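Local coordinates for mandelate racemase / muconate lactonizing enzyme (Burkholderia pseudomallei, PDB 2POD), which is of undetermined function but belongs to the enolase superfamily, may have lyase activity, and binds a sodium ion at a site of three glutamates, at residues 113-121 against 366-374; 158-168 against 206-215. All coordinates share one frame; numbering follows the deposited sequence.

Contact 1 (113-121 against 366-374); sequences CRDTIRTYN and TVKDGHITV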
ATOM      1  N   CYS B 113      -0.100  37.470  11.301  1.00 46.12           N
ATOM      2  CA  CYS B 113      -1.287  36.833  11.877  1.00 46.14           C
ATOM      3  C   CYS B 113      -1.307  37.031  13.384  1.00 48.63           C
ATOM      4  O   CYS B 113      -2.322  36.789  14.044  1.00 49.29           O
ATOM      5  CB  CYS B 113      -1.307  35.337  11.546  1.00 47.33           C
ATOM      6  SG  CYS B 113      -1.423  34.998   9.773  1.00 56.08           S
ATOM      7  N   ARG B 114      -0.169  37.473  13.914  1.00 50.23           N
ATOM      8  CA  ARG B 114      -0.015  37.790  15.328  1.00 49.64           C
ATOM      9  C   ARG B 114       0.955  38.975  15.478  1.00 52.16           C
ATOM     10  O   ARG B 114       1.762  39.239  14.579  1.00 48.48           O
ATOM     11  CB  ARG B 114       0.501  36.558  16.088  1.00 44.12           C
ATOM     12  CG  ARG B 114       1.844  36.018  15.576  1.00 40.08           C
ATOM     13  CD  ARG B 114       2.104  34.577  16.010  1.00 39.10           C
ATOM     14  NE  ARG B 114       1.044  33.660  15.586  1.00 45.75           N
ATOM     15  CZ  ARG B 114       0.930  33.128  14.370  1.00 46.81           C
ATOM     16  NH1 ARG B 114       1.819  33.403  13.417  1.00 39.87           N
ATOM     17  NH2 ARG B 114      -0.086  32.311  14.105  1.00 43.68           N
ATOM     18  N   ASP B 115       0.871  39.682  16.607  1.00 54.71           N
ATOM     19  CA  ASP B 115       1.824  40.761  16.924  1.00 57.65           C
ATOM     20  C   ASP B 115       3.135  40.236  17.507  1.00 54.42           C
ATOM     21  O   ASP B 115       4.215  40.677  17.114  1.00 54.46           O
ATOM     22  CB  ASP B 115       1.210  41.783  17.887  1.00 58.18           C
ATOM     23  CG  ASP B 115      -0.027  42.459  17.322  1.00 65.32           C
ATOM     24  OD1 ASP B 115      -0.980  42.685  18.104  1.00 63.12           O
ATOM     25  OD2 ASP B 115      -0.046  42.763  16.106  1.00 66.65           O
ATOM     26  N   THR B 116       3.027  39.314  18.462  1.00 51.98           N
ATOM     27  CA  THR B 116       4.172  38.586  18.993  1.00 50.13           C
ATOM     28  C   THR B 116       3.937  37.089  18.824  1.00 53.33           C
ATOM     29  O   THR B 116       2.796  36.647  18.661  1.00 53.48           O
ATOM     30  CB  THR B 116       4.378  38.866  20.497  1.00 54.54           C
ATOM     31  OG1 THR B 116       3.214  38.454  21.234  1.00 51.76           O
ATOM     32  CG2 THR B 116       4.668  40.353  20.758  1.00 54.96           C
ATOM     33  N   ILE B 117       5.017  36.314  18.878  1.00 51.57           N
ATOM     34  CA  ILE B 117       4.917  34.863  18.978  1.00 49.51           C
ATOM     35  C   ILE B 117       5.629  34.374  20.226  1.00 49.89           C
ATOM     36  O   ILE B 117       6.656  34.926  20.607  1.00 50.80           O
ATOM     37  CB  ILE B 117       5.436  34.146  17.699  1.00 49.25           C
ATOM     38  CG1 ILE B 117       5.212  32.631  17.785  1.00 50.69           C
ATOM     39  CG2 ILE B 117       6.879  34.522  17.383  1.00 52.11           C
ATOM     40  CD1 ILE B 117       5.378  31.897  16.491  1.00 45.54           C
ATOM     41  N   ARG B 118       5.048  33.361  20.868  1.00 50.18           N
ATOM     42  CA  ARG B 118       5.684  32.612  21.948  1.00 48.96           C
ATOM     43  C   ARG B 118       7.091  32.162  21.573  1.00 50.45           C
ATOM     44  O   ARG B 118       7.325  31.639  20.479  1.00 51.97           O
ATOM     45  CB  ARG B 118       4.821  31.401  22.310  1.00 51.60           C
ATOM     46  CG  ARG B 118       5.261  30.650  23.550  1.00 57.22           C
ATOM     47  CD  ARG B 118       4.179  29.695  23.997  1.00 66.44           C
ATOM     48  NE  ARG B 118       4.641  28.803  25.055  1.00 68.19           N
ATOM     49  CZ  ARG B 118       4.927  27.517  24.884  1.00 65.75           C
ATOM     50  NH1 ARG B 118       4.799  26.950  23.689  1.00 67.52           N
ATOM     51  NH2 ARG B 118       5.332  26.792  25.919  1.00 65.90           N
ATOM     52  N   THR B 119       8.030  32.403  22.480  1.00 50.34           N
ATOM     53  CA  THR B 119       9.385  31.908  22.322  1.00 48.14           C
ATOM     54  C   THR B 119       9.630  30.711  23.230  1.00 44.71           C
ATOM     55  O   THR B 119       8.892  30.497  24.187  1.00 45.05           O
ATOM     56  CB  THR B 119      10.433  33.028  22.536  1.00 50.73           C
ATOM     57  OG1 THR B 119      11.651  32.672  21.878  1.00 56.10           O
ATOM     58  CG2 THR B 119      10.703  33.290  24.025  1.00 53.55           C
ATOM     59  N   TYR B 120      10.639  29.915  22.895  1.00 43.51           N
ATOM     60  CA  TYR B 120      11.174  28.902  23.794  1.00 43.63           C
ATOM     61  C   TYR B 120      12.683  29.012  23.830  1.00 45.07           C
ATOM     62  O   TYR B 120      13.302  29.426  22.846  1.00 47.57           O
ATOM     63  CB  TYR B 120      10.728  27.483  23.391  1.00 44.12           C
ATOM     64  CG  TYR B 120      11.421  26.853  22.197  1.00 42.78           C
ATOM     65  CD1 TYR B 120      12.520  26.002  22.363  1.00 40.04           C
ATOM     66  CD2 TYR B 120      10.960  27.083  20.899  1.00 39.96           C
ATOM     67  CE1 TYR B 120      13.157  25.419  21.263  1.00 44.01           C
ATOM     68  CE2 TYR B 120      11.583  26.494  19.793  1.00 38.56           C
ATOM     69  CZ  TYR B 120      12.682  25.670  19.984  1.00 45.85           C
ATOM     70  OH  TYR B 120      13.297  25.083  18.900  1.00 41.96           O
ATOM     71  N   ASN B 121      13.274  28.644  24.963  1.00 48.69           N
ATOM     72  CA  ASN B 121      14.708  28.827  25.157  1.00 49.41           C
ATOM     73  C   ASN B 121      15.500  27.564  24.916  1.00 49.48           C
ATOM     74  O   ASN B 121      15.352  26.571  25.627  1.00 51.15           O
ATOM     75  CB  ASN B 121      15.032  29.416  26.533  1.00 51.25           C
ATOM     76  CG  ASN B 121      16.408  30.058  26.575  1.00 50.84           C
ATOM     77  OD1 ASN B 121      16.619  31.140  26.025  1.00 48.52           O
ATOM     78  ND2 ASN B 121      17.359  29.384  27.213  1.00 45.29           N
ATOM     79  N   THR B 366      12.775  41.638  20.100  1.00 60.14           N
ATOM     80  CA  THR B 366      12.545  41.944  21.505  1.00 60.80           C
ATOM     81  C   THR B 366      11.855  40.765  22.181  1.00 60.95           C
ATOM     82  O   THR B 366      10.777  40.346  21.757  1.00 61.59           O
ATOM     83  CB  THR B 366      11.662  43.205  21.657  1.00 63.00           C
ATOM     84  OG1 THR B 366      12.140  44.237  20.782  1.00 62.81           O
ATOM     85  CG2 THR B 366      11.661  43.700  23.104  1.00 58.95           C
ATOM     86  N   VAL B 367      12.478  40.236  23.231  1.00 60.47           N
ATOM     87  CA  VAL B 367      11.854  39.198  24.046  1.00 61.00           C
ATOM     88  C   VAL B 367      11.272  39.760  25.340  1.00 62.55           C
ATOM     89  O   VAL B 367      12.005  40.261  26.198  1.00 64.38           O
ATOM     90  CB  VAL B 367      12.820  38.028  24.338  1.00 60.88           C
ATOM     91  CG1 VAL B 367      12.133  36.958  25.178  1.00 64.91           C
ATOM     92  CG2 VAL B 367      13.315  37.423  23.035  1.00 66.61           C
ATOM     93  N   LYS B 368       9.949  39.669  25.464  1.00 63.15           N
ATOM     94  CA  LYS B 368       9.239  40.047  26.685  1.00 64.71           C
ATOM     95  C   LYS B 368       8.078  39.092  26.983  1.00 64.73           C
ATOM     96  O   LYS B 368       7.274  38.786  26.094  1.00 64.93           O
ATOM     97  CB  LYS B 368       8.726  41.489  26.573  1.00 65.69           C
ATOM     98  CG  LYS B 368       8.538  42.195  27.912  1.00 72.57           C
ATOM     99  CD  LYS B 368       7.686  43.447  27.752  1.00 81.60           C
ATOM    100  CE  LYS B 368       7.455  44.139  29.084  1.00 86.08           C
ATOM    101  NZ  LYS B 368       6.421  43.448  29.902  1.00 80.40           N
ATOM    102  N   ASP B 369       8.011  38.642  28.238  1.00 65.70           N
ATOM    103  CA  ASP B 369       6.968  37.733  28.752  1.00 68.02           C
ATOM    104  C   ASP B 369       6.840  36.390  28.026  1.00 67.18           C
ATOM    105  O   ASP B 369       5.729  35.913  27.763  1.00 65.50           O
ATOM    106  CB  ASP B 369       5.609  38.435  28.883  1.00 71.47           C
ATOM    107  CG  ASP B 369       5.683  39.709  29.707  1.00 81.13           C
ATOM    108  OD1 ASP B 369       6.500  39.768  30.656  1.00 85.97           O
ATOM    109  OD2 ASP B 369       4.917  40.652  29.404  1.00 85.71           O
ATOM    110  N   GLY B 370       7.988  35.790  27.716  1.00 64.65           N
ATOM    111  CA  GLY B 370       8.047  34.524  26.991  1.00 64.67           C
ATOM    112  C   GLY B 370       7.623  34.624  25.538  1.00 64.97           C
ATOM    113  O   GLY B 370       7.248  33.620  24.929  1.00 63.69           O
ATOM    114  N   HIS B 371       7.691  35.836  24.987  1.00 62.75           N
ATOM    115  CA  HIS B 371       7.166  36.132  23.658  1.00 61.75           C
ATOM    116  C   HIS B 371       8.122  37.061  22.916  1.00 59.19           C
ATOM    117  O   HIS B 371       8.761  37.912  23.529  1.00 63.91           O
ATOM    118  CB  HIS B 371       5.779  36.781  23.760  1.00 61.61           C
ATOM    119  CG  HIS B 371       4.657  35.803  23.939  1.00 65.11           C
ATOM    120  ND1 HIS B 371       3.706  35.576  22.966  1.00 69.47           N
ATOM    121  CD2 HIS B 371       4.323  35.006  24.982  1.00 69.31           C
ATOM    122  CE1 HIS B 371       2.841  34.674  23.398  1.00 70.81           C
ATOM    123  NE2 HIS B 371       3.194  34.311  24.619  1.00 69.08           N
ATOM    124  N   ILE B 372       8.202  36.900  21.598  1.00 55.49           N
ATOM    125  CA  ILE B 372       9.215  37.556  20.768  1.00 51.41           C
ATOM    126  C   ILE B 372       8.547  38.240  19.563  1.00 51.20           C
ATOM    127  O   ILE B 372       7.521  37.768  19.060  1.00 51.98           O
ATOM    128  CB  ILE B 372      10.367  36.556  20.362  1.00 51.75           C
ATOM    129  CG1 ILE B 372      11.535  37.266  19.666  1.00 49.72           C
ATOM    130  CG2 ILE B 372       9.847  35.385  19.519  1.00 51.68           C
ATOM    131  CD1 ILE B 372      12.738  36.373  19.378  1.00 33.56           C
ATOM    132  N   THR B 373       9.105  39.371  19.134  1.00 48.74           N
ATOM    133  CA  THR B 373       8.597  40.121  17.982  1.00 49.12           C
ATOM    134  C   THR B 373       9.751  40.730  17.186  1.00 45.38           C
ATOM    135  O   THR B 373      10.894  40.632  17.602  1.00 45.93           O
ATOM    136  CB  THR B 373       7.578  41.208  18.412  1.00 53.79           C
ATOM    137  OG1 THR B 373       6.974  41.795  17.250  1.00 66.01           O
ATOM    138  CG2 THR B 373       8.247  42.299  19.258  1.00 56.80           C
ATOM    139  N   VAL B 374       9.458  41.338  16.039  1.00 48.56           N
ATOM    140  CA  VAL B 374      10.504  41.903  15.172  1.00 48.83           C
ATOM    141  C   VAL B 374      10.962  43.292  15.650  1.00 51.62           C
ATOM    142  O   VAL B 374      10.205  43.988  16.332  1.00 53.46           O
ATOM    143  CB  VAL B 374      10.054  41.977  13.676  1.00 47.11           C
ATOM    144  CG1 VAL B 374       9.905  40.586  13.090  1.00 54.25           C
ATOM    145  CG2 VAL B 374       8.765  42.766  13.516  1.00 50.37           C
TER

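Contact 2 (158-168 against 206-215); sequences HRADELALDLL and KIRRAVGDKM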
ATOM      1  N   HIS B 158      23.195  19.759  35.193  1.00 71.52           N
ATOM      2  CA  HIS B 158      23.514  19.577  36.607  1.00 74.22           C
ATOM      3  C   HIS B 158      22.432  20.092  37.553  1.00 75.06           C
ATOM      4  O   HIS B 158      22.031  19.386  38.482  1.00 76.35           O
ATOM      5  CB  HIS B 158      24.881  20.190  36.934  1.00 73.72           C
ATOM      6  CG  HIS B 158      25.978  19.726  36.026  1.00 72.99           C
ATOM      7  ND1 HIS B 158      26.372  18.406  35.952  1.00 76.26           N
ATOM      8  CD2 HIS B 158      26.748  20.399  35.139  1.00 69.09           C
ATOM      9  CE1 HIS B 158      27.344  18.289  35.066  1.00 77.72           C
ATOM     10  NE2 HIS B 158      27.590  19.483  34.557  1.00 78.25           N
ATOM     11  N   ARG B 159      21.986  21.428  37.277  1.00 72.05           N
ATOM     12  CA  ARG B 159      21.049  22.173  38.134  1.00 71.54           C
ATOM     13  C   ARG B 159      19.777  22.513  37.349  1.00 70.88           C
ATOM     14  O   ARG B 159      19.413  23.683  37.202  1.00 71.32           O
ATOM     15  CB  ARG B 159      21.697  23.465  38.680  1.00 70.71           C
ATOM     16  CG  ARG B 159      23.231  23.407  38.851  1.00 69.78           C
ATOM     17  CD  ARG B 159      23.842  24.775  39.189  1.00 62.89           C
ATOM     18  NE  ARG B 159      24.079  25.646  38.022  1.00 64.64           N
ATOM     19  CZ  ARG B 159      25.021  25.453  37.085  1.00 71.35           C
ATOM     20  NH1 ARG B 159      25.833  24.395  37.128  1.00 60.19           N
ATOM     21  NH2 ARG B 159      25.147  26.323  36.080  1.00 66.57           N
ATOM     22  N   ALA B 160      19.037  21.417  36.800  1.00 76.46           N
ATOM     23  CA  ALA B 160      18.001  21.668  35.799  1.00 75.69           C
ATOM     24  C   ALA B 160      16.711  22.221  36.410  1.00 73.50           C
ATOM     25  O   ALA B 160      15.957  22.938  35.745  1.00 70.91           O
ATOM     26  CB  ALA B 160      17.722  20.400  35.003  1.00 76.18           C
ATOM     27  N   ASP B 161      16.474  21.882  37.677  1.00 73.96           N
ATOM     28  CA  ASP B 161      15.419  22.502  38.485  1.00 75.15           C
ATOM     29  C   ASP B 161      15.546  24.025  38.593  1.00 75.53           C
ATOM     30  O   ASP B 161      14.550  24.745  38.466  1.00 77.67           O
ATOM     31  CB  ASP B 161      15.323  21.860  39.886  1.00 74.09           C
ATOM     32  CG  ASP B 161      16.672  21.393  40.435  1.00 78.09           C
ATOM     33  OD1 ASP B 161      17.723  21.973  40.085  1.00 81.40           O
ATOM     34  OD2 ASP B 161      16.676  20.435  41.238  1.00 84.89           O
ATOM     35  N   GLU B 162      16.773  24.499  38.806  1.00 72.92           N
ATOM     36  CA  GLU B 162      17.056  25.923  38.980  1.00 71.30           C
ATOM     37  C   GLU B 162      16.839  26.717  37.696  1.00 70.34           C
ATOM     38  O   GLU B 162      16.285  27.817  37.728  1.00 73.33           O
ATOM     39  CB  GLU B 162      18.489  26.129  39.486  1.00 72.09           C
ATOM     40  CG  GLU B 162      18.607  26.228  41.000  1.00 75.47           C
ATOM     41  CD  GLU B 162      19.854  25.544  41.536  1.00 84.78           C
ATOM     42  OE1 GLU B 162      20.971  26.068  41.311  1.00 78.65           O
ATOM     43  OE2 GLU B 162      19.715  24.481  42.186  1.00 83.06           O
ATOM     44  N   LEU B 163      17.274  26.146  36.575  1.00 68.45           N
ATOM     45  CA  LEU B 163      17.177  26.785  35.262  1.00 64.15           C
ATOM     46  C   LEU B 163      15.721  26.933  34.817  1.00 62.86           C
ATOM     47  O   LEU B 163      15.336  27.962  34.254  1.00 62.93           O
ATOM     48  CB  LEU B 163      17.985  25.982  34.238  1.00 63.11           C
ATOM     49  CG  LEU B 163      17.775  26.169  32.735  1.00 60.89           C
ATOM     50  CD1 LEU B 163      18.265  27.530  32.258  1.00 62.46           C
ATOM     51  CD2 LEU B 163      18.495  25.067  32.013  1.00 59.44           C
ATOM     52  N   ALA B 164      14.931  25.898  35.093  1.00 60.42           N
ATOM     53  CA  ALA B 164      13.496  25.896  34.844  1.00 57.00           C
ATOM     54  C   ALA B 164      12.771  27.009  35.599  1.00 56.55           C
ATOM     55  O   ALA B 164      12.044  27.801  34.996  1.00 54.21           O
ATOM     56  CB  ALA B 164      12.913  24.540  35.196  1.00 56.08           C
ATOM     57  N   LEU B 165      12.999  27.077  36.912  1.00 62.21           N
ATOM     58  CA  LEU B 165      12.428  28.118  37.780  1.00 59.28           C
ATOM     59  C   LEU B 165      12.826  29.534  37.357  1.00 58.24           C
ATOM     60  O   LEU B 165      12.012  30.462  37.407  1.00 60.54           O
ATOM     61  CB  LEU B 165      12.829  27.869  39.236  1.00 60.12           C
ATOM     62  CG  LEU B 165      12.154  26.694  39.957  1.00 63.39           C
ATOM     63  CD1 LEU B 165      12.956  26.287  41.195  1.00 54.02           C
ATOM     64  CD2 LEU B 165      10.696  27.008  40.325  1.00 60.78           C
ATOM     65  N   ASP B 166      14.076  29.674  36.924  1.00 56.78           N
ATOM     66  CA  ASP B 166      14.610  30.931  36.416  1.00 59.68           C
ATOM     67  C   ASP B 166      13.958  31.368  35.097  1.00 61.74           C
ATOM     68  O   ASP B 166      13.654  32.551  34.916  1.00 65.85           O
ATOM     69  CB  ASP B 166      16.136  30.817  36.275  1.00 60.15           C
ATOM     70  CG  ASP B 166      16.774  32.065  35.701  1.00 65.17           C
ATOM     71  OD1 ASP B 166      17.714  31.908  34.896  1.00 65.75           O
ATOM     72  OD2 ASP B 166      16.356  33.193  36.052  1.00 71.49           O
ATOM     73  N   LEU B 167      13.739  30.422  34.186  1.00 60.35           N
ATOM     74  CA  LEU B 167      13.057  30.722  32.925  1.00 59.53           C
ATOM     75  C   LEU B 167      11.590  31.083  33.120  1.00 60.14           C
ATOM     76  O   LEU B 167      11.068  31.967  32.440  1.00 59.72           O
ATOM     77  CB  LEU B 167      13.187  29.563  31.936  1.00 57.05           C
ATOM     78  CG  LEU B 167      14.551  29.438  31.262  1.00 56.42           C
ATOM     79  CD1 LEU B 167      14.759  28.041  30.753  1.00 48.53           C
ATOM     80  CD2 LEU B 167      14.738  30.461  30.147  1.00 59.12           C
ATOM     81  N   LEU B 168      10.943  30.402  34.062  1.00 62.83           N
ATOM     82  CA  LEU B 168       9.556  30.670  34.414  1.00 65.55           C
ATOM     83  C   LEU B 168       9.344  32.060  35.028  1.00 67.98           C
ATOM     84  O   LEU B 168       8.285  32.665  34.840  1.00 69.53           O
ATOM     85  CB  LEU B 168       9.038  29.583  35.359  1.00 69.09           C
ATOM     86  CG  LEU B 168       7.522  29.407  35.466  1.00 68.22           C
ATOM     87  CD1 LEU B 168       6.998  28.528  34.340  1.00 76.64           C
ATOM     88  CD2 LEU B 168       7.161  28.826  36.822  1.00 75.22           C
ATOM     89  N   LYS B 206      14.154  16.372  37.601  1.00 70.57           N
ATOM     90  CA  LYS B 206      14.447  17.612  38.323  1.00 71.13           C
ATOM     91  C   LYS B 206      13.452  18.725  38.011  1.00 72.21           C
ATOM     92  O   LYS B 206      12.911  19.349  38.925  1.00 73.77           O
ATOM     93  CB  LYS B 206      15.877  18.081  38.039  1.00 70.63           C
ATOM     94  CG  LYS B 206      16.910  17.513  39.003  1.00 76.22           C
ATOM     95  CD  LYS B 206      18.335  17.851  38.579  1.00 79.41           C
ATOM     96  CE  LYS B 206      19.305  17.751  39.754  1.00 81.25           C
ATOM     97  NZ  LYS B 206      19.678  16.345  40.086  1.00 74.68           N
ATOM     98  N   ILE B 207      13.195  18.953  36.723  1.00 71.81           N
ATOM     99  CA  ILE B 207      12.251  19.991  36.310  1.00 71.00           C
ATOM    100  C   ILE B 207      10.779  19.590  36.481  1.00 69.84           C
ATOM    101  O   ILE B 207       9.910  20.453  36.622  1.00 69.34           O
ATOM    102  CB  ILE B 207      12.575  20.613  34.904  1.00 71.53           C
ATOM    103  CG1 ILE B 207      11.653  20.103  33.802  1.00 67.00           C
ATOM    104  CG2 ILE B 207      14.016  20.424  34.520  1.00 69.18           C
ATOM    105  CD1 ILE B 207      10.751  21.179  33.286  1.00 66.28           C
ATOM    106  N   ARG B 208      10.516  18.284  36.489  1.00 68.75           N
ATOM    107  CA  ARG B 208       9.203  17.752  36.849  1.00 72.24           C
ATOM    108  C   ARG B 208       8.830  18.105  38.293  1.00 72.92           C
ATOM    109  O   ARG B 208       7.690  18.477  38.572  1.00 74.31           O
ATOM    110  CB  ARG B 208       9.160  16.235  36.635  1.00 71.11           C
ATOM    111  CG  ARG B 208       7.886  15.719  35.969  1.00 77.68           C
ATOM    112  CD  ARG B 208       7.089  14.782  36.874  1.00 79.78           C
ATOM    113  NE  ARG B 208       7.857  13.605  37.293  1.00 82.70           N
ATOM    114  CZ  ARG B 208       7.849  12.426  36.672  1.00 80.76           C
ATOM    115  NH1 ARG B 208       7.113  12.234  35.584  1.00 74.04           N
ATOM    116  NH2 ARG B 208       8.584  11.428  37.146  1.00 75.47           N
ATOM    117  N   ARG B 209       9.800  18.005  39.199  1.00 73.96           N
ATOM    118  CA  ARG B 209       9.606  18.399  40.593  1.00 73.49           C
ATOM    119  C   ARG B 209       9.529  19.915  40.792  1.00 71.56           C
ATOM    120  O   ARG B 209       8.736  20.390  41.607  1.00 69.63           O
ATOM    121  CB  ARG B 209      10.694  17.797  41.484  1.00 75.16           C
ATOM    122  CG  ARG B 209      10.250  16.569  42.256  1.00 78.93           C
ATOM    123  CD  ARG B 209      10.542  15.290  41.487  1.00 89.64           C
ATOM    124  NE  ARG B 209      10.224  14.096  42.269  1.00 98.10           N
ATOM    125  CZ  ARG B 209      11.077  13.471  43.079  1.00 98.58           C
ATOM    126  NH1 ARG B 209      10.685  12.391  43.742  1.00 93.20           N
ATOM    127  NH2 ARG B 209      12.319  13.917  43.229  1.00 99.85           N
ATOM    128  N   ALA B 210      10.344  20.662  40.043  1.00 70.32           N
ATOM    129  CA  ALA B 210      10.423  22.122  40.186  1.00 70.04           C
ATOM    130  C   ALA B 210       9.191  22.858  39.656  1.00 71.87           C
ATOM    131  O   ALA B 210       8.480  23.512  40.423  1.00 75.23           O
ATOM    132  CB  ALA B 210      11.687  22.660  39.540  1.00 66.13           C
ATOM    133  N   VAL B 211       8.938  22.747  38.353  1.00 70.25           N
ATOM    134  CA  VAL B 211       7.873  23.521  37.709  1.00 69.81           C
ATOM    135  C   VAL B 211       6.664  22.686  37.267  1.00 70.17           C
ATOM    136  O   VAL B 211       5.541  23.197  37.223  1.00 71.32           O
ATOM    137  CB  VAL B 211       8.395  24.406  36.541  1.00 70.14           C
ATOM    138  CG1 VAL B 211       9.183  25.591  37.071  1.00 71.11           C
ATOM    139  CG2 VAL B 211       9.248  23.610  35.597  1.00 67.94           C
ATOM    140  N   GLY B 212       6.902  21.413  36.945  1.00 70.99           N
ATOM    141  CA  GLY B 212       5.840  20.453  36.628  1.00 69.17           C
ATOM    142  C   GLY B 212       5.060  20.780  35.369  1.00 68.72           C
ATOM    143  O   GLY B 212       5.617  20.802  34.267  1.00 68.99           O
ATOM    144  N   ASP B 213       3.769  21.056  35.557  1.00 66.50           N
ATOM    145  CA  ASP B 213       2.827  21.401  34.487  1.00 68.60           C
ATOM    146  C   ASP B 213       3.184  22.646  33.673  1.00 67.31           C
ATOM    147  O   ASP B 213       2.767  22.772  32.520  1.00 69.08           O
ATOM    148  CB  ASP B 213       1.427  21.599  35.079  1.00 70.26           C
ATOM    149  CG  ASP B 213       0.573  20.349  35.002  1.00 80.03           C
ATOM    150  OD1 ASP B 213       1.047  19.320  34.469  1.00 82.41           O
ATOM    151  OD2 ASP B 213      -0.583  20.400  35.476  1.00 85.90           O
ATOM    152  N   LYS B 214       3.939  23.560  34.279  1.00 64.44           N
ATOM    153  CA  LYS B 214       4.033  24.937  33.800  1.00 63.96           C
ATOM    154  C   LYS B 214       5.009  25.090  32.638  1.00 59.08           C
ATOM    155  O   LYS B 214       4.955  26.072  31.903  1.00 61.08           O
ATOM    156  CB  LYS B 214       4.412  25.881  34.950  1.00 65.16           C
ATOM    157  CG  LYS B 214       3.218  26.423  35.733  1.00 70.52           C
ATOM    158  CD  LYS B 214       3.661  27.300  36.900  1.00 77.63           C
ATOM    159  CE  LYS B 214       3.484  26.592  38.241  1.00 83.45           C
ATOM    160  NZ  LYS B 214       4.537  25.563  38.491  1.00 81.07           N
HETATM  161  N   MSE B 215       5.887  24.104  32.482  1.00 58.16           N
HETATM  162  CA  MSE B 215       6.909  24.102  31.441  1.00 58.70           C
HETATM  163  C   MSE B 215       6.636  23.005  30.408  1.00 57.39           C
HETATM  164  O   MSE B 215       6.298  21.873  30.756  1.00 58.27           O
HETATM  165  CB  MSE B 215       8.277  23.868  32.076  1.00 58.52           C
HETATM  166  CG  MSE B 215       9.468  24.096  31.167  1.00 66.99           C
HETATM  167 SE   MSE B 215       9.862  25.981  30.886  1.00 93.66          SE
HETATM  168  CE  MSE B 215       9.947  26.588  32.743  1.00 67.77           C
TER

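Contact 1 (113-121 against 366-374)
The carbonyl oxygen of Ile117 accepts the backbone N-H of Ile372 at 2.7 Å, and CA of His371 closes on the same oxygen to 3.3 Å. The amide of Ile117 answers with a nearly straight bond to the oxygen of Ile372, making a hydrogen-bonded antiparallel pair. Here the β-hairpin 366-374 joins strand 117-122 of the enolase-superfamily barrel, whose other partners, 174-177 and 346-348, run parallel to it. Two residues on from Ile117, beyond the non-hydrogen-bonded pair Arg118-His371, Thr119 N reaches Gly370 O in the hairpin turn at 2.8 Å, from 36° out of the carbonyl plane.

The two faces of this pairing differ. On one, the His371 ring lies under Arg118, whose CA sits 3.7 Å from the ring centroid, over its centre, in a CH-pi contact. With CG beside its own backbone N (chi1 -82°), His371 also brings ND1 to a weak hydrogen bond with Thr116 OG1. Arg118 extends away to a salt bridge with Asp216 and a cation-pi contact with Tyr191 of a neighbouring subunit. On the other face, CG2 of Ile117 meets CG2 of Ile372 at 3.8 Å, the two side chains set at a slant. Thr119 turns its hydroxyl to Gln346 and Ser348, while its CG2 rests on the Gly370 peptide. At the hairpin's far end, Thr373 OG1 donates to Asp115 O at 3.0 Å.

Contact 2 (158-168 against 206-215)
Leu168 and Val211 meet tip to tip, CD2 against CG1 at 3.8 Å, where two neighbouring helices of the outer shell of a TIM-like barrel pack together. The short segments 160-168 and 206-210 run in the same general direction, their axes 8.0 Å apart at an angle of 46°. The joint is built mainly from apolar side chains, with lysine stems at its margins and no hydrogen bond between the two segments. Val211 divides its branches: Leu165 lies alongside, pointing the other way, with CD2 against CG1, while CG2 leans on CB of Ala164 at 3.8 Å. That methyl is also touched by CB of Ile207. One turn earlier on the first helix, at Ala160, CG2 of Ile207 rests against both the methyl and the carbonyl oxygen, so small residues let the helices come close here.

Met215, present as selenomethionine, is bent at its second and third torsions, which swings CE to 3.3 Å from Ala164 O and beside Leu168 CD1, the two side chains head to tail. Its other neighbours include Met175 on strand 174-177, which ties the joint to the barrel wall.

Beside Ala160 and Ile207, at the end away from Met215, the aliphatic part of Lys206 lies aslant against Asp161, CG 3.7 Å from OD2, and its CE comes near His158 O. The charged groups do not touch: Lys206 NZ and Asp161 OD2 stay 5.2 Å apart. Back at the Met215 end, Lys214 stands nearly perpendicular to Leu168, CB against CD1, then folds back so that its NZ donates to a lone pair of Val211 O at 2.9 Å.

Overall arrangement
The two contacts illustrate how an enolase-type barrel is assembled in layers: contact 1 adds a hairpin to a barrel strand, and contact 2 joins two helices outside it. Along the chain the second is nested inside the loop closed by the first. Their centres lie about 21 Å apart, yet they touch where Asn121 CB packs on Leu167 CD2 at 3.8 Å. Arg350 bridges them too, its backbone N bonded to Asn121 OD1 and its guanidinium in a salt bridge with Asp166. Segment 206-215 leads directly into strand 216-220, which carries the sodium ligand Glu220. Contact 1 is not at a metal: the Thr119 side chain is about 14 Å from a bound sodium ion.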